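PDB 5YH1: member of s1p family of ribosomal proteins from Pyrococcus furiosus, which probably acts as an exonuclease of the DHH (RecJ-like) family and binds manganese, this chain being its DHH-domain part. Local coordinates for residues 67-71 with 198-203; 138-142 with 162-168; 145-149 with 176-181. One frame throughout, in Å; residues are numbered along the deposited sequence.

Interaction 1. Residues 67-71 with 198-203; sequences DGYTA and TAGMLA. With MN (manganese (II) ion), chain F.
The carboxylate of Asp-67 accepts three hydrogen bonds from the start of helix 199-210. Asp-67 OD1 takes one from Thr-198 OG1 (2.9 Å) and one from the backbone N of Gly-200 (2.9 Å, N-H...O angle 158°). Asp-67 OD2 takes a third from Ala-199 N (3.2 Å, 139°). The same OD2 of Asp-67 binds the manganese ion at 2.1 Å. Two waters, each with its O 2.2 Å from the metal, share its shell with Asp-137, His-163 and Asp-229. Asp-67 adopts the t rotamer (chi1 -178°), with its CA-to-CB bond directed toward the other segment. Thr-198 is the N-cap residue, with extended backbone (phi/psi -89/170) and chi1 in p. Residues 67-71 and 199-203 are both helical. Ala-71 N bonds Asp-67 O (2.9 Å), and Ala-203 N bonds Ala-199 O (2.7 Å). The two short helical segments run nearly parallel, 12° apart, with axes 7.9 Å from each other. This close approach is possible because small residues meet. Ala-71 and Gly-200 have CA atoms 3.9 Å apart, and Ala-71 CB lies 3.7 Å from Gly-200 CA. A side chain at Gly-200 would run into Asp-67 OD1. Ala-71 CB also packs on Ala-203 CB at 3.6 Å and on Ala-199 CB at 4.1 Å. Thr-70 touches helix 221-229. The contact is buried and belongs to the DHH-family metal centre. Peptide NH groups at a helix N-terminus bind the metal-ligating carboxylate, consistent with one held orientation and a negative charge met by both metal and helix.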
ATOM      1  N   ASP A  67       8.813  17.215  14.970  1.00 22.46           N
ATOM      2  CA  ASP A  67       9.391  16.903  16.291  1.00 23.67           C
ATOM      3  C   ASP A  67       9.882  15.453  16.334  1.00 23.64           C
ATOM      4  O   ASP A  67      11.003  15.175  16.771  1.00 22.93           O
ATOM      5  CB  ASP A  67       8.351  17.173  17.383  1.00 24.25           C
ATOM      6  CG  ASP A  67       8.881  16.933  18.796  1.00 24.88           C
ATOM      7  OD1 ASP A  67       9.991  17.404  19.117  1.00 24.67           O
ATOM      8  OD2 ASP A  67       8.162  16.279  19.591  1.00 24.92           O
ATOM      9  N   GLY A  68       9.055  14.535  15.838  1.00 23.82           N
ATOM     10  CA  GLY A  68       9.422  13.115  15.791  1.00 23.05           C
ATOM     11  C   GLY A  68      10.594  12.784  14.890  1.00 22.38           C
ATOM     12  O   GLY A  68      11.493  12.049  15.297  1.00 22.39           O
ATOM     13  N   TYR A  69      10.593  13.312  13.663  1.00 22.06           N
ATOM     14  CA  TYR A  69      11.718  13.105  12.751  1.00 22.07           C
ATOM     15  C   TYR A  69      12.982  13.682  13.368  1.00 21.85           C
ATOM     16  O   TYR A  69      14.040  13.048  13.372  1.00 21.24           O
ATOM     17  CB  TYR A  69      11.472  13.751  11.369  1.00 22.26           C
ATOM     18  CG  TYR A  69      10.791  12.825  10.383  1.00 22.36           C
ATOM     19  CD1 TYR A  69      11.527  11.951   9.600  1.00 22.50           C
ATOM     20  CD2 TYR A  69       9.416  12.821  10.236  1.00 23.08           C
ATOM     21  CE1 TYR A  69      10.904  11.085   8.711  1.00 22.93           C
ATOM     22  CE2 TYR A  69       8.785  11.967   9.337  1.00 23.27           C
ATOM     23  CZ  TYR A  69       9.535  11.100   8.587  1.00 23.05           C
ATOM     24  OH  TYR A  69       8.913  10.248   7.699  1.00 23.56           O
ATOM     25  N   THR A  70      12.877  14.898  13.886  1.00 22.05           N
ATOM     26  CA  THR A  70      14.050  15.546  14.478  1.00 23.14           C
ATOM     27  C   THR A  70      14.624  14.693  15.613  1.00 22.46           C
ATOM     28  O   THR A  70      15.830  14.458  15.682  1.00 22.16           O
ATOM     29  CB  THR A  70      13.711  16.964  14.962  1.00 22.86           C
ATOM     30  OG1 THR A  70      13.162  17.703  13.872  1.00 22.71           O
ATOM     31  CG2 THR A  70      14.953  17.677  15.458  1.00 23.62           C
ATOM     32  N   ALA A  71      13.742  14.195  16.472  1.00 23.27           N
ATOM     33  CA  ALA A  71      14.137  13.342  17.593  1.00 23.31           C
ATOM     34  C   ALA A  71      14.788  12.059  17.104  1.00 23.64           C
ATOM     35  O   ALA A  71      15.861  11.675  17.571  1.00 24.21           O
ATOM     36  CB  ALA A  71      12.927  13.021  18.453  1.00 24.00           C
ATOM     37  N   THR A 198       9.707  18.979  24.379  1.00 25.93           N
ATOM     38  CA  THR A 198       9.290  18.074  23.303  1.00 25.57           C
ATOM     39  C   THR A 198      10.273  16.934  23.053  1.00 25.10           C
ATOM     40  O   THR A 198      11.403  16.935  23.552  1.00 25.43           O
ATOM     41  CB  THR A 198       9.082  18.856  21.986  1.00 25.41           C
ATOM     42  OG1 THR A 198      10.345  19.214  21.418  1.00 24.95           O
ATOM     43  CG2 THR A 198       8.268  20.112  22.242  1.00 25.65           C
ATOM     44  N   ALA A 199       9.850  15.970  22.242  1.00 25.69           N
ATOM     45  CA  ALA A 199      10.640  14.750  22.025  1.00 24.54           C
ATOM     46  C   ALA A 199      12.002  15.046  21.431  1.00 23.65           C
ATOM     47  O   ALA A 199      12.987  14.412  21.794  1.00 23.39           O
ATOM     48  CB  ALA A 199       9.880  13.771  21.143  1.00 24.15           C
ATOM     49  N   GLY A 200      12.057  16.010  20.517  1.00 24.14           N
ATOM     50  CA  GLY A 200      13.322  16.397  19.891  1.00 24.14           C
ATOM     51  C   GLY A 200      14.297  17.040  20.863  1.00 24.45           C
ATOM     52  O   GLY A 200      15.512  16.918  20.709  1.00 25.74           O
HETATM   53  N   MSE A 201      13.765  17.742  21.856  1.00 25.10           N
HETATM   54  CA  MSE A 201      14.585  18.304  22.927  1.00 26.52           C
HETATM   55  C   MSE A 201      15.115  17.157  23.746  1.00 25.40           C
HETATM   56  O   MSE A 201      16.327  16.987  23.888  1.00 24.76           O
HETATM   57  CB  MSE A 201      13.777  19.271  23.797  1.00 28.16           C
HETATM   58  CG  MSE A 201      13.470  20.566  23.053  1.00 30.56           C
HETATM   59 SE   MSE A 201      12.116  21.665  23.983  1.00 36.17          SE
HETATM   60  CE  MSE A 201      11.326  22.390  22.333  1.00 34.64           C
ATOM     61  N   LEU A 202      14.213  16.343  24.270  1.00 25.32           N
ATOM     62  CA  LEU A 202      14.611  15.172  25.071  1.00 25.53           C
ATOM     63  C   LEU A 202      15.594  14.263  24.342  1.00 24.67           C
ATOM     64  O   LEU A 202      16.607  13.846  24.912  1.00 24.35           O
ATOM     65  CB  LEU A 202      13.392  14.337  25.417  1.00 25.24           C
ATOM     66  CG  LEU A 202      12.339  15.022  26.259  1.00 25.91           C
ATOM     67  CD1 LEU A 202      11.056  14.199  26.255  1.00 26.24           C
ATOM     68  CD2 LEU A 202      12.861  15.239  27.678  1.00 26.38           C
ATOM     69  N   ALA A 203      15.295  13.975  23.076  1.00 23.88           N
ATOM     70  CA  ALA A 203      16.075  13.012  22.309  1.00 23.77           C
ATOM     71  C   ALA A 203      17.457  13.533  21.993  1.00 23.87           C
ATOM     72  O   ALA A 203      18.422  12.764  21.931  1.00 24.20           O
ATOM     73  CB  ALA A 203      15.346  12.639  21.027  1.00 23.62           C
TER
HETATM   74 MN    MN F 805       6.072  15.967  19.654  1.00 42.69          MN
HETATM   75  O   HOH W   1       5.537  15.720  17.568  1.00 30.46           O
HETATM   76  O   HOH W   2       3.857  16.130  19.795  1.00 34.42           O

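Interaction 2. Residues 138-142 with 162-168; sequences NGGTT and DHHDPRD. With MN (manganese (II) ion), chain F.
This is a loop-to-loop contact beside the manganese site. Residues 138-142 follow strand 132-136, and residues 162-168 follow the neighbouring parallel strand 158-161. CA atoms pair at Asn-138 with Asp-162 (5.7 Å) and at Thr-141 with Pro-166 (4.3 Å). Asp-162, chi1 t, links the loops: its OD2 accepts from Gly-140 N (3.1 Å). Asp-162 OD1 accepts from His-163 N (2.7 Å) and from His-164 ND1 (2.7 Å), which orients that imidazole. Gly-139 has positive phi (103/-17), where a CB would jam against Asn-138 O. Gly-140 O meets Pro-166 CA in a CA-H...O contact of 3.2 Å. Farther along, Thr-142 OG1 donates to Asp-168 OD2 (2.7 Å). Two waters bridge Thr-142 to Pro-166 O, one through OG1 and one through N. Asp-165 OD1 accepts from Arg-167 N (2.9 Å), an Asx turn. The CA-to-CB bond of His-163 points away from 138-142; with chi1 p, His-163 NE2 binds manganese at 2.4 Å. Residues 162-164 read Asp-His-His, the DHH motif that names the family.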
ATOM      1  N   ASN A 138       6.190   8.970  20.579  1.00 27.27           N
ATOM      2  CA  ASN A 138       5.057   8.075  20.700  1.00 27.18           C
ATOM      3  C   ASN A 138       5.470   7.161  21.843  1.00 26.49           C
ATOM      4  O   ASN A 138       6.627   7.207  22.268  1.00 25.23           O
ATOM      5  CB  ASN A 138       4.889   7.217  19.434  1.00 27.28           C
ATOM      6  CG  ASN A 138       3.965   7.831  18.400  1.00 28.47           C
ATOM      7  OD1 ASN A 138       3.401   8.903  18.595  1.00 29.57           O
ATOM      8  ND2 ASN A 138       3.815   7.139  17.266  1.00 28.64           N
ATOM      9  N   GLY A 139       4.548   6.319  22.309  1.00 26.03           N
ATOM     10  CA  GLY A 139       4.919   5.205  23.177  1.00 26.83           C
ATOM     11  C   GLY A 139       4.622   5.363  24.656  1.00 26.58           C
ATOM     12  O   GLY A 139       4.614   4.379  25.396  1.00 27.51           O
ATOM     13  N   GLY A 140       4.380   6.590  25.097  1.00 26.73           N
ATOM     14  CA  GLY A 140       4.230   6.874  26.522  1.00 27.38           C
ATOM     15  C   GLY A 140       2.813   6.826  27.065  1.00 27.62           C
ATOM     16  O   GLY A 140       2.557   7.373  28.136  1.00 27.56           O
ATOM     17  N   THR A 141       1.893   6.187  26.342  1.00 28.21           N
ATOM     18  CA  THR A 141       0.490   6.135  26.758  1.00 28.52           C
ATOM     19  C   THR A 141      -0.073   4.726  26.805  1.00 29.78           C
ATOM     20  O   THR A 141       0.542   3.756  26.343  1.00 28.73           O
ATOM     21  CB  THR A 141      -0.429   6.940  25.823  1.00 29.37           C
ATOM     22  OG1 THR A 141      -0.639   6.202  24.619  1.00 29.31           O
ATOM     23  CG2 THR A 141       0.149   8.339  25.513  1.00 30.00           C
ATOM     24  N   THR A 142      -1.279   4.642  27.351  1.00 30.30           N
ATOM     25  CA  THR A 142      -2.006   3.389  27.475  1.00 30.76           C
ATOM     26  C   THR A 142      -2.353   2.765  26.106  1.00 31.50           C
ATOM     27  O   THR A 142      -2.426   1.544  25.983  1.00 29.88           O
ATOM     28  CB  THR A 142      -3.247   3.616  28.363  1.00 31.02           C
ATOM     29  OG1 THR A 142      -2.798   3.868  29.706  1.00 31.86           O
ATOM     30  CG2 THR A 142      -4.192   2.409  28.360  1.00 31.13           C
ATOM     31  N   ASP A 162       9.221  10.276  25.180  1.00 24.22           N
ATOM     32  CA  ASP A 162       7.983  10.889  24.738  1.00 24.93           C
ATOM     33  C   ASP A 162       7.623  12.058  25.666  1.00 25.02           C
ATOM     34  O   ASP A 162       8.206  12.209  26.742  1.00 25.49           O
ATOM     35  CB  ASP A 162       6.886   9.813  24.720  1.00 25.20           C
ATOM     36  CG  ASP A 162       5.655  10.221  23.940  1.00 25.54           C
ATOM     37  OD1 ASP A 162       5.677  11.282  23.263  1.00 24.35           O
ATOM     38  OD2 ASP A 162       4.645   9.467  24.014  1.00 25.71           O
ATOM     39  N   HIS A 163       6.681  12.895  25.242  1.00 25.88           N
ATOM     40  CA  HIS A 163       6.234  14.043  26.053  1.00 26.30           C
ATOM     41  C   HIS A 163       4.716  14.224  26.063  1.00 27.05           C
ATOM     42  O   HIS A 163       4.217  15.294  26.442  1.00 28.13           O
ATOM     43  CB  HIS A 163       6.925  15.334  25.584  1.00 26.48           C
ATOM     44  CG  HIS A 163       6.563  15.738  24.194  1.00 27.99           C
ATOM     45  ND1 HIS A 163       5.981  16.953  23.898  1.00 29.09           N
ATOM     46  CD2 HIS A 163       6.679  15.081  23.017  1.00 27.68           C
ATOM     47  CE1 HIS A 163       5.770  17.029  22.595  1.00 28.46           C
ATOM     48  NE2 HIS A 163       6.188  15.907  22.043  1.00 28.12           N
ATOM     49  N   HIS A 164       3.991  13.173  25.674  1.00 27.09           N
ATOM     50  CA  HIS A 164       2.541  13.125  25.812  1.00 27.85           C
ATOM     51  C   HIS A 164       2.185  12.588  27.185  1.00 28.79           C
ATOM     52  O   HIS A 164       2.962  11.841  27.792  1.00 29.04           O
ATOM     53  CB  HIS A 164       1.923  12.260  24.709  1.00 27.18           C
ATOM     54  CG  HIS A 164       2.184  12.792  23.337  1.00 27.52           C
ATOM     55  ND1 HIS A 164       3.358  12.544  22.655  1.00 27.14           N
ATOM     56  CD2 HIS A 164       1.451  13.610  22.545  1.00 26.73           C
ATOM     57  CE1 HIS A 164       3.326  13.172  21.492  1.00 27.13           C
ATOM     58  NE2 HIS A 164       2.182  13.826  21.403  1.00 27.26           N
ATOM     59  N   ASP A 165       1.007  12.972  27.661  1.00 30.56           N
ATOM     60  CA  ASP A 165       0.531  12.594  28.990  1.00 33.45           C
ATOM     61  C   ASP A 165       0.196  11.096  29.051  1.00 33.15           C
ATOM     62  O   ASP A 165      -0.669  10.631  28.318  1.00 31.86           O
ATOM     63  CB  ASP A 165      -0.706  13.434  29.349  1.00 34.82           C
ATOM     64  CG  ASP A 165      -1.242  13.151  30.756  1.00 37.52           C
ATOM     65  OD1 ASP A 165      -0.568  12.482  31.576  1.00 35.80           O
ATOM     66  OD2 ASP A 165      -2.364  13.606  31.036  1.00 42.28           O
ATOM     67  N   PRO A 166       0.879  10.338  29.928  1.00 35.36           N
ATOM     68  CA  PRO A 166       0.499   8.928  30.084  1.00 38.58           C
ATOM     69  C   PRO A 166      -0.922   8.731  30.617  1.00 41.99           C
ATOM     70  O   PRO A 166      -1.488   7.662  30.438  1.00 44.12           O
ATOM     71  CB  PRO A 166       1.537   8.384  31.072  1.00 37.27           C
ATOM     72  CG  PRO A 166       2.701   9.320  30.964  1.00 36.55           C
ATOM     73  CD  PRO A 166       2.105  10.662  30.678  1.00 35.66           C
ATOM     74  N   ARG A 167      -1.471   9.755  31.273  1.00 45.58           N
ATOM     75  CA  ARG A 167      -2.861   9.780  31.756  1.00 49.26           C
ATOM     76  C   ARG A 167      -3.165   8.846  32.932  1.00 49.69           C
ATOM     77  O   ARG A 167      -3.570   9.325  33.988  1.00 51.90           O
ATOM     78  CB  ARG A 167      -3.869   9.532  30.627  1.00 51.30           C
ATOM     79  CG  ARG A 167      -4.077  10.716  29.699  1.00 54.28           C
ATOM     80  CD  ARG A 167      -5.302  10.501  28.828  1.00 56.67           C
ATOM     81  NE  ARG A 167      -5.519  11.626  27.926  1.00 60.34           N
ATOM     82  N   ASP A 168      -2.999   7.534  32.750  1.00 47.64           N
ATOM     83  CA  ASP A 168      -3.395   6.552  33.770  1.00 45.57           C
ATOM     84  C   ASP A 168      -2.306   6.384  34.823  1.00 44.73           C
ATOM     85  O   ASP A 168      -1.465   5.490  34.731  1.00 46.43           O
ATOM     86  CB  ASP A 168      -3.713   5.198  33.119  1.00 47.40           C
ATOM     87  CG  ASP A 168      -4.945   5.247  32.235  1.00 49.03           C
ATOM     88  OD1 ASP A 168      -5.951   5.843  32.661  1.00 54.48           O
ATOM     89  OD2 ASP A 168      -4.928   4.684  31.116  1.00 50.02           O
TER
HETATM   90 MN    MN F 805       6.072  15.967  19.654  1.00 42.69          MN
HETATM   91  O   HOH W   3      -0.422   4.811  30.962  1.00 32.92           O
HETATM   92  O   HOH W   4      -2.882   6.989  28.409  1.00 42.70           O
HETATM   93  O   HOH W   1       5.537  15.720  17.568  1.00 30.46           O
HETATM   94  O   HOH W   2       3.857  16.130  19.795  1.00 34.42           O

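Interaction 3. Residues 145-149 with 176-181; sequences IPAYK and KVDEYV
Ile-145 begins the helix 145-152 and meets the 3-10 segment 176-179 and Tyr-180. Its m,t side chain puts Ile-145 CG2 over the face of the Tyr-180 ring, a CH-pi contact 3.8 Å from the centroid. Ile-145 CD1 lies 3.8 Å from Tyr-180 CE2 and 3.9 Å from Val-177 CA. The CA atoms of Ile-145 and Val-177 are 6.2 Å apart. Pro-146 points away and packs on Glu-299 of the second subunit. In the Rossmann-like parallel sheet of the DHH domain, helix 145-152 connects strand 132-136 to strand 158-161, while 176-181 leads into edge strand 183-185. Tyr-148, chi1 m, faces Tyr-180, with CA atoms 6.1 Å apart and CB atoms 3.7 Å apart. Val-181 CG1 lies over one face of the Tyr-148 ring, 3.6 Å from the centroid, and Val-177 CG2 meets the ring edge, 3.6 Å from Tyr-148 CE2. Tyr-148 OH hydrogen-bonds Gly-139 O. Lys-149 reaches the Tyr-180 ring, with Lys-149 CE 3.8 Å from Tyr-180 OH.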
ATOM      1  N   ILE A 145       0.176   0.067  24.989  1.00 25.35           N
ATOM      2  CA  ILE A 145       0.339  -1.182  25.753  1.00 25.37           C
ATOM      3  C   ILE A 145       0.133  -2.472  24.925  1.00 25.06           C
ATOM      4  O   ILE A 145       0.913  -3.430  25.047  1.00 25.78           O
ATOM      5  CB  ILE A 145      -0.546  -1.153  27.018  1.00 26.11           C
ATOM      6  CG1 ILE A 145       0.068  -0.165  28.024  1.00 26.28           C
ATOM      7  CG2 ILE A 145      -0.666  -2.542  27.641  1.00 26.61           C
ATOM      8  CD1 ILE A 145      -0.747   0.074  29.278  1.00 26.73           C
ATOM      9  N   PRO A 146      -0.897  -2.509  24.069  1.00 24.49           N
ATOM     10  CA  PRO A 146      -1.060  -3.704  23.222  1.00 24.71           C
ATOM     11  C   PRO A 146       0.195  -4.084  22.441  1.00 24.83           C
ATOM     12  O   PRO A 146       0.537  -5.258  22.362  1.00 24.27           O
ATOM     13  CB  PRO A 146      -2.194  -3.305  22.281  1.00 24.81           C
ATOM     14  CG  PRO A 146      -3.018  -2.350  23.094  1.00 24.42           C
ATOM     15  CD  PRO A 146      -2.046  -1.590  23.955  1.00 24.52           C
ATOM     16  N   ALA A 147       0.892  -3.093  21.891  1.00 25.45           N
ATOM     17  CA  ALA A 147       2.157  -3.343  21.198  1.00 25.14           C
ATOM     18  C   ALA A 147       3.206  -3.909  22.139  1.00 24.68           C
ATOM     19  O   ALA A 147       3.965  -4.811  21.775  1.00 25.17           O
ATOM     20  CB  ALA A 147       2.671  -2.059  20.554  1.00 25.62           C
ATOM     21  N   TYR A 148       3.254  -3.377  23.355  1.00 24.91           N
ATOM     22  CA  TYR A 148       4.259  -3.801  24.326  1.00 24.89           C
ATOM     23  C   TYR A 148       3.975  -5.212  24.858  1.00 24.94           C
ATOM     24  O   TYR A 148       4.900  -5.975  25.094  1.00 23.93           O
ATOM     25  CB  TYR A 148       4.383  -2.795  25.477  1.00 24.89           C
ATOM     26  CG  TYR A 148       4.770  -1.380  25.062  1.00 24.88           C
ATOM     27  CD1 TYR A 148       5.589  -1.138  23.960  1.00 24.95           C
ATOM     28  CD2 TYR A 148       4.326  -0.288  25.791  1.00 24.87           C
ATOM     29  CE1 TYR A 148       5.940   0.147  23.601  1.00 25.43           C
ATOM     30  CE2 TYR A 148       4.669   1.004  25.436  1.00 25.29           C
ATOM     31  CZ  TYR A 148       5.477   1.216  24.344  1.00 25.15           C
ATOM     32  OH  TYR A 148       5.816   2.499  24.002  1.00 24.67           O
ATOM     33  N   LYS A 149       2.707  -5.565  25.028  1.00 26.49           N
ATOM     34  CA  LYS A 149       2.358  -6.946  25.400  1.00 27.25           C
ATOM     35  C   LYS A 149       2.899  -7.943  24.381  1.00 27.22           C
ATOM     36  O   LYS A 149       3.408  -8.994  24.753  1.00 26.80           O
ATOM     37  CB  LYS A 149       0.853  -7.108  25.537  1.00 28.86           C
ATOM     38  CG  LYS A 149       0.324  -6.451  26.795  1.00 30.55           C
ATOM     39  CD  LYS A 149      -1.179  -6.573  26.888  1.00 32.55           C
ATOM     40  CE  LYS A 149      -1.652  -6.109  28.248  1.00 35.34           C
ATOM     41  NZ  LYS A 149      -3.089  -6.432  28.446  1.00 38.27           N
ATOM     42  N   LYS A 176       0.528   3.544  34.210  1.00 35.23           N
ATOM     43  CA  LYS A 176       0.214   2.177  33.809  1.00 36.79           C
ATOM     44  C   LYS A 176       1.173   1.651  32.738  1.00 33.94           C
ATOM     45  O   LYS A 176       1.687   0.537  32.854  1.00 30.78           O
ATOM     46  CB  LYS A 176      -1.227   2.100  33.307  1.00 40.95           C
ATOM     47  CG  LYS A 176      -1.744   0.681  33.168  1.00 47.48           C
ATOM     48  CD  LYS A 176      -3.173   0.652  32.649  1.00 53.06           C
ATOM     49  CE  LYS A 176      -3.699  -0.778  32.595  1.00 56.27           C
ATOM     50  NZ  LYS A 176      -4.872  -0.899  31.684  1.00 59.28           N
ATOM     51  N   VAL A 177       1.442   2.472  31.721  1.00 32.27           N
ATOM     52  CA  VAL A 177       2.323   2.073  30.620  1.00 30.75           C
ATOM     53  C   VAL A 177       3.729   1.717  31.098  1.00 30.64           C
ATOM     54  O   VAL A 177       4.404   0.911  30.457  1.00 27.87           O
ATOM     55  CB  VAL A 177       2.420   3.172  29.525  1.00 30.68           C
ATOM     56  CG1 VAL A 177       3.220   4.374  30.024  1.00 30.16           C
ATOM     57  CG2 VAL A 177       3.034   2.616  28.247  1.00 29.40           C
ATOM     58  N   ASP A 178       4.169   2.312  32.211  1.00 31.37           N
ATOM     59  CA  ASP A 178       5.545   2.106  32.699  1.00 32.41           C
ATOM     60  C   ASP A 178       5.846   0.661  33.097  1.00 33.09           C
ATOM     61  O   ASP A 178       7.003   0.231  33.053  1.00 31.28           O
ATOM     62  CB  ASP A 178       5.862   3.027  33.884  1.00 33.43           C
ATOM     63  CG  ASP A 178       5.943   4.493  33.485  1.00 33.98           C
ATOM     64  OD1 ASP A 178       6.537   4.807  32.440  1.00 35.78           O
ATOM     65  OD2 ASP A 178       5.406   5.336  34.221  1.00 35.42           O
ATOM     66  N   GLU A 179       4.814  -0.090  33.468  1.00 34.70           N
ATOM     67  CA  GLU A 179       4.995  -1.515  33.791  1.00 37.29           C
ATOM     68  C   GLU A 179       5.378  -2.361  32.576  1.00 35.12           C
ATOM     69  O   GLU A 179       5.880  -3.466  32.739  1.00 35.04           O
ATOM     70  CB  GLU A 179       3.733  -2.086  34.429  1.00 40.09           C
ATOM     71  CG  GLU A 179       3.406  -1.463  35.777  1.00 45.15           C
ATOM     72  CD  GLU A 179       2.032  -1.855  36.300  1.00 50.36           C
ATOM     73  OE1 GLU A 179       1.057  -1.886  35.510  1.00 54.41           O
ATOM     74  OE2 GLU A 179       1.926  -2.121  37.514  1.00 53.39           O
ATOM     75  N   TYR A 180       5.158  -1.846  31.365  1.00 32.14           N
ATOM     76  CA  TYR A 180       5.440  -2.611  30.153  1.00 31.57           C
ATOM     77  C   TYR A 180       6.712  -2.179  29.431  1.00 32.44           C
ATOM     78  O   TYR A 180       7.064  -2.776  28.420  1.00 31.62           O
ATOM     79  CB  TYR A 180       4.255  -2.527  29.197  1.00 31.83           C
ATOM     80  CG  TYR A 180       2.985  -3.066  29.794  1.00 31.46           C
ATOM     81  CD1 TYR A 180       2.639  -4.405  29.650  1.00 32.08           C
ATOM     82  CD2 TYR A 180       2.142  -2.241  30.522  1.00 32.95           C
ATOM     83  CE1 TYR A 180       1.472  -4.906  30.207  1.00 33.42           C
ATOM     84  CE2 TYR A 180       0.974  -2.731  31.086  1.00 34.30           C
ATOM     85  CZ  TYR A 180       0.646  -4.062  30.920  1.00 34.12           C
ATOM     86  OH  TYR A 180      -0.513  -4.532  31.473  1.00 37.32           O
ATOM     87  N   VAL A 181       7.395  -1.150  29.934  1.00 32.08           N
ATOM     88  CA  VAL A 181       8.638  -0.679  29.318  1.00 31.18           C
ATOM     89  C   VAL A 181       9.748  -0.552  30.356  1.00 30.81           C
ATOM     90  O   VAL A 181       9.476  -0.391  31.541  1.00 30.82           O
ATOM     91  CB  VAL A 181       8.451   0.665  28.575  1.00 31.81           C
ATOM     92  CG1 VAL A 181       7.359   0.542  27.514  1.00 31.46           C
ATOM     93  CG2 VAL A 181       8.144   1.805  29.534  1.00 31.22           C
TER

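All six segments lie within the DHH-family region. Interaction 1 joins helices 66-86 and 199-210. Interactions 2 and 3 are nested inside the loop it closes, and their segments alternate: 138-142, 145-149, 162-168, 176-181. Segments 138-142 and 162-168 follow adjacent strands 132-136 and 158-161 of the parallel sheet, with helix 145-152 between them in sequence. Interactions 1 and 2, centres 15 Å apart, share the manganese ion and two of its waters. Interactions 2 and 3, centres 11 Å apart, are joined by probable hydrogen bonds Tyr-148 OH to Gly-139 O (2.6 Å) and Lys-176 N to Asp-168 O (2.8 Å). Interactions 1 and 3 do not touch; their nearest atoms are about 12 Å apart. The series runs from the buried metal centre outward to the second-subunit side.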